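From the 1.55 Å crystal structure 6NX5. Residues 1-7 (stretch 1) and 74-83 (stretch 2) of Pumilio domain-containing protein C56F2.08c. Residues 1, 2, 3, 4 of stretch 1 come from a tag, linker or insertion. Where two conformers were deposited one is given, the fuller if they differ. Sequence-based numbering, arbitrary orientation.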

ATOM      1  N   SER A   1     -10.180   5.198  -9.838  1.00 15.57           N
ATOM      2  CA  SER A   1      -9.006   5.369 -10.700  1.00  9.56           C
ATOM      3  C   SER A   1      -8.258   6.635 -10.304  1.00 13.12           C
ATOM      4  O   SER A   1      -8.862   7.618  -9.857  1.00 18.08           O
ATOM      5  N   GLY A   2      -6.937   6.583 -10.433  1.00 15.62           N
ATOM      6  CA  GLY A   2      -6.119   7.741 -10.120  1.00 12.54           C
ATOM      7  C   GLY A   2      -6.002   7.962  -8.625  1.00 12.94           C
ATOM      8  O   GLY A   2      -6.399   7.138  -7.794  1.00 14.25           O
ATOM      9  N   GLY A   3      -5.419   9.111  -8.292  1.00 10.23           N
ATOM     10  CA  GLY A   3      -5.230   9.501  -6.911  1.00  8.56           C
ATOM     11  C   GLY A   3      -3.932   8.980  -6.333  1.00 10.02           C
ATOM     12  O   GLY A   3      -3.231   8.148  -6.920  1.00  6.96           O
ATOM     13  N   SER A   4      -3.587   9.517  -5.170  1.00  9.30           N
ATOM     14  CA  SER A   4      -2.275   9.285  -4.584  1.00  6.05           C
ATOM     15  C   SER A   4      -2.376   8.371  -3.377  1.00 10.22           C
ATOM     16  O   SER A   4      -3.303   8.494  -2.568  1.00 11.66           O
ATOM     17  N   MET A   5      -1.399   7.483  -3.243  1.00  6.61           N
ATOM     18  CA  MET A   5      -1.327   6.513  -2.158  1.00  7.19           C
ATOM     19  C   MET A   5      -0.064   6.728  -1.343  1.00  7.78           C
ATOM     20  O   MET A   5       1.029   6.881  -1.910  1.00  8.82           O
ATOM     21  N   LEU A   6      -0.229   6.723  -0.026  1.00  8.56           N
ATOM     22  CA  LEU A   6       0.881   6.739   0.929  1.00  9.28           C
ATOM     23  C   LEU A   6       0.906   5.415   1.661  1.00 10.66           C
ATOM     24  O   LEU A   6      -0.133   4.963   2.167  1.00 12.60           O
ATOM     25  N   TYR A   7       2.083   4.803   1.718  1.00  9.95           N
ATOM     26  CA  TYR A   7       2.327   3.617   2.526  1.00 10.57           C
ATOM     27  C   TYR A   7       2.960   4.071   3.834  1.00 12.43           C
ATOM     28  O   TYR A   7       4.035   4.673   3.829  1.00 11.74           O
ATOM     29  N   MET A  74       5.745   6.763   2.762  1.00 11.37           N
ATOM     30  CA  MET A  74       6.286   6.647   1.416  1.00 10.62           C
ATOM     31  C   MET A  74       5.183   6.948   0.416  1.00  9.73           C
ATOM     32  O   MET A  74       4.105   6.342   0.472  1.00 11.08           O
ATOM     33  N   LEU A  75       5.448   7.891  -0.471  1.00  9.27           N
ATOM     34  CA  LEU A  75       4.506   8.230  -1.530  1.00  8.45           C
ATOM     35  C   LEU A  75       4.721   7.299  -2.714  1.00  9.92           C
ATOM     36  O   LEU A  75       5.813   7.274  -3.300  1.00 10.96           O
ATOM     37  N   ALA A  76       3.672   6.569  -3.102  1.00  7.33           N
ATOM     38  CA  ALA A  76       3.792   5.724  -4.278  1.00  6.69           C
ATOM     39  C   ALA A  76       3.820   6.593  -5.530  1.00  6.21           C
ATOM     40  O   ALA A  76       3.413   7.758  -5.522  1.00  8.46           O
ATOM     41  N   LYS A  77       4.317   6.012  -6.621  1.00  7.97           N
ATOM     42  CA  LYS A  77       4.240   6.650  -7.913  1.00  5.62           C
ATOM     43  C   LYS A  77       2.787   6.672  -8.387  1.00  5.47           C
ATOM     44  O   LYS A  77       1.953   5.911  -7.884  1.00  8.27           O
ATOM     45  N   PRO A  78       2.445   7.575  -9.303  1.00  8.37           N
ATOM     46  CA  PRO A  78       1.107   7.534  -9.899  1.00  7.65           C
ATOM     47  C   PRO A  78       0.785   6.147 -10.440  1.00  6.90           C
ATOM     48  O   PRO A  78       1.646   5.433 -10.964  1.00  9.01           O
ATOM     49  N   SER A  79      -0.469   5.766 -10.296  1.00  5.36           N
ATOM     50  CA  SER A  79      -0.881   4.423 -10.625  1.00  6.04           C
ATOM     51  C   SER A  79      -0.980   4.183 -12.134  1.00  6.28           C
ATOM     52  O   SER A  79      -1.050   5.111 -12.966  1.00  7.64           O
ATOM     53  N   SER A  80      -0.939   2.905 -12.480  1.00  5.03           N
ATOM     54  CA  SER A  80      -1.427   2.424 -13.759  0.51  4.56           C
ATOM     55  C   SER A  80      -2.844   1.910 -13.570  1.00  5.63           C
ATOM     56  O   SER A  80      -3.138   1.234 -12.579  1.00  8.29           O
ATOM     57  N   ASN A  81      -3.707   2.237 -14.521  1.00  5.84           N
ATOM     58  CA  ASN A  81      -5.107   1.855 -14.493  1.00  4.42           C
ATOM     59  C   ASN A  81      -5.388   0.914 -15.660  1.00  4.89           C
ATOM     60  O   ASN A  81      -4.869   1.103 -16.772  1.00  8.79           O
ATOM     61  N   TYR A  82      -6.214  -0.102 -15.411  1.00  4.23           N
ATOM     62  CA  TYR A  82      -6.495  -1.170 -16.369  1.00  6.57           C
ATOM     63  C   TYR A  82      -7.981  -1.294 -16.682  1.00  8.17           C
ATOM     64  O   TYR A  82      -8.428  -2.349 -17.149  1.00 11.71           O
ATOM     65  N   GLU A  83      -8.756  -0.253 -16.411  1.00  7.39           N
ATOM     66  CA  GLU A  83     -10.195  -0.321 -16.520  1.00  9.53           C
ATOM     67  C   GLU A  83     -10.682   0.162 -17.863  1.00 14.69           C
ATOM     68  O   GLU A  83      -9.898   0.294 -18.792  1.00 15.32           O
ATOM     69  OXT GLU A  83     -11.883   0.404 -18.019  1.00 20.48           O
TER

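The two stretches form a short antiparallel β-sheet contact, with strand pairing and mainly apolar side-chain contacts at the Tyr 7–Met 74 end, that loosens into polar, partly water-mediated contacts near both chain termini, burying 462 Å² in all. The sheet assignment rests on three backbone hydrogen bonds: Tyr 7 N to Met 74 O (2.8 Å), Met 74 N to Tyr 7 O (2.9 Å) and Ala 76 N to Met 5 O (2.9 Å), with N-H...O angles of 158–168°. Leu 6 and Leu 75 make the non-hydrogen-bonded pair between them, their CA atoms 4.6 Å apart.

Pairing in register places partners on the same face. Tyr 7 (chi1 t) and Met 74 (chi1 m, chi2 off-well at 145°, chi3 p) share one: Met 74 SD lies 3.7 Å from Tyr 7 CD2 and 88° off the ring normal, so sulfur meets the ring edge. On the other face, Leu 6 (m, t) and Leu 75 (t, p) bring their side-chain ends together, CD2 of Leu 6 lying 3.7 Å from CD1 of Leu 75. That same Leu 75 CD1 is 4.3 Å from CB of the tag residue Ser 4. Ala 76 points toward stretch 1, its CB 4.3 Å from Met 5 CB, whereas the Met 5 side chain (m, m, t) leads away at its end. Water 2 extends the pairing, accepting from Met 5 N (3.0 Å) and donating to Ala 76 O (2.9 Å).

Beyond this, Ser 79 (p) points toward the tag, its OG 4.0 Å from Gly 2 CA. Asn 81 (t) donates through ND2 to Glu 83 OE2 (2.9 Å), and both side chains lie near tag residue Ser 1 (p), whose CB is 3.4 Å from Asn 81 ND2 and 3.8 Å from Glu 83 OE2. Ser 1 N and Glu 83 OE2, 4.4 Å apart, are bridged by water 1, at 2.8 Å from Ser 1 N and 2.6 Å from Glu 83 OE2.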

ATOM      1  CB  SER A   1      -9.379   5.431 -12.178  1.00 17.28           C
ATOM      2  OG  SER A   1     -10.264   6.500 -12.439  1.00 22.05           O
ATOM      3  CB  SER A   4      -1.618  10.613  -4.213  1.00 10.34           C
ATOM      4  OG  SER A   4      -1.426  11.376  -5.393  1.00 10.15           O
ATOM      5  CB  MET A   5      -1.329   5.080  -2.686  1.00  6.88           C
ATOM      6  CG  MET A   5      -2.588   4.711  -3.448  1.00  6.34           C
ATOM      7  SD  MET A   5      -3.885   4.345  -2.251  1.00 12.24           S
ATOM      8  CE  MET A   5      -4.984   3.308  -3.181  1.00 14.04           C
ATOM      9  CB  LEU A   6       0.733   7.871   1.944  1.00  9.95           C
ATOM     10  CG  LEU A   6       0.647   9.299   1.401  1.00  9.67           C
ATOM     11  CD1 LEU A   6       0.405  10.267   2.536  1.00 13.15           C
ATOM     12  CD2 LEU A   6       1.894   9.708   0.640  1.00 13.24           C
ATOM     13  CB  TYR A   7       3.226   2.627   1.780  1.00 10.28           C
ATOM     14  CG  TYR A   7       3.674   1.467   2.643  1.00 13.58           C
ATOM     15  CD1 TYR A   7       2.766   0.532   3.116  1.00 11.52           C
ATOM     16  CD2 TYR A   7       4.998   1.345   3.006  1.00 13.04           C
ATOM     17  CE1 TYR A   7       3.184  -0.520   3.914  1.00 14.78           C
ATOM     18  CE2 TYR A   7       5.423   0.311   3.805  1.00 20.75           C
ATOM     19  CZ  TYR A   7       4.513  -0.611   4.253  1.00 15.98           C
ATOM     20  OH  TYR A   7       4.957  -1.644   5.041  1.00 20.89           O
ATOM     21  CB  MET A  74       6.869   5.259   1.179  1.00 17.78           C
ATOM     22  CG  MET A  74       8.058   4.954   2.070  1.00 28.09           C
ATOM     23  SD  MET A  74       8.166   3.221   2.584  1.00 41.04           S
ATOM     24  CE  MET A  74       8.158   2.380   1.002  1.00 44.87           C
ATOM     25  CB  LEU A  75       4.704   9.696  -1.917  1.00  8.37           C
ATOM     26  CG  LEU A  75       3.997  10.205  -3.157  1.00 10.18           C
ATOM     27  CD1 LEU A  75       2.491  10.068  -3.010  1.00  8.34           C
ATOM     28  CD2 LEU A  75       4.400  11.662  -3.357  1.00 11.43           C
ATOM     29  CB  ALA A  76       2.625   4.729  -4.371  1.00  7.63           C
ATOM     30  CB  LYS A  77       5.106   5.890  -8.921  1.00 10.09           C
ATOM     31  CG  LYS A  77       6.593   6.248  -8.851  1.00 18.78           C
ATOM     32  CD  LYS A  77       7.366   5.455  -9.883  1.00 29.56           C
ATOM     33  CE  LYS A  77       7.641   4.037  -9.387  1.00 33.72           C
ATOM     34  NZ  LYS A  77       7.979   3.117 -10.504  1.00 42.61           N
ATOM     35  CB  PRO A  78       1.174   8.584 -11.012  1.00  8.85           C
ATOM     36  CG  PRO A  78       2.290   9.506 -10.617  1.00 11.34           C
ATOM     37  CD  PRO A  78       3.288   8.623  -9.904  1.00  8.49           C
ATOM     38  CB  SER A  79      -2.230   4.149  -9.983  1.00  9.22           C
ATOM     39  OG  SER A  79      -3.192   5.012 -10.562  1.00 10.72           O
ATOM     40  CB  SER A  80      -0.543   1.308 -14.311  0.51  8.22           C
ATOM     41  OG  SER A  80       0.809   1.725 -14.383  0.51  9.94           O
ATOM     42  CB  ASN A  81      -6.007   3.088 -14.574  1.00  6.47           C
ATOM     43  CG  ASN A  81      -7.457   2.730 -14.619  1.00  5.69           C
ATOM     44  OD1 ASN A  81      -8.052   2.627 -15.702  1.00  7.25           O
ATOM     45  ND2 ASN A  81      -8.053   2.515 -13.444  1.00  9.44           N
ATOM     46  CB  TYR A  82      -5.947  -2.493 -15.834  1.00  6.01           C
ATOM     47  CG  TYR A  82      -4.472  -2.383 -15.529  1.00  6.83           C
ATOM     48  CD1 TYR A  82      -3.514  -2.594 -16.529  1.00  6.96           C
ATOM     49  CD2 TYR A  82      -4.029  -2.064 -14.252  1.00  5.91           C
ATOM     50  CE1 TYR A  82      -2.181  -2.472 -16.254  1.00 10.04           C
ATOM     51  CE2 TYR A  82      -2.690  -1.925 -13.966  1.00  5.91           C
ATOM     52  CZ  TYR A  82      -1.763  -2.152 -14.975  1.00 10.10           C
ATOM     53  OH  TYR A  82      -0.428  -2.032 -14.685  1.00 12.41           O
ATOM     54  CB  GLU A  83     -10.846   0.484 -15.408  1.00  9.77           C
ATOM     55  CG  GLU A  83     -10.536  -0.041 -14.034  1.00  9.69           C
ATOM     56  CD  GLU A  83     -11.245   0.785 -13.001  1.00 15.61           C
ATOM     57  OE1 GLU A  83     -12.293   0.327 -12.489  1.00 19.25           O
ATOM     58  OE2 GLU A  83     -10.779   1.905 -12.733  1.00 18.73           O
TER
HETATM   59  O   HOH W   1     -10.324   2.418 -10.228  1.00 16.95           O
HETATM   60  O   HOH W   2       0.551   7.599  -5.491  1.00  9.23           O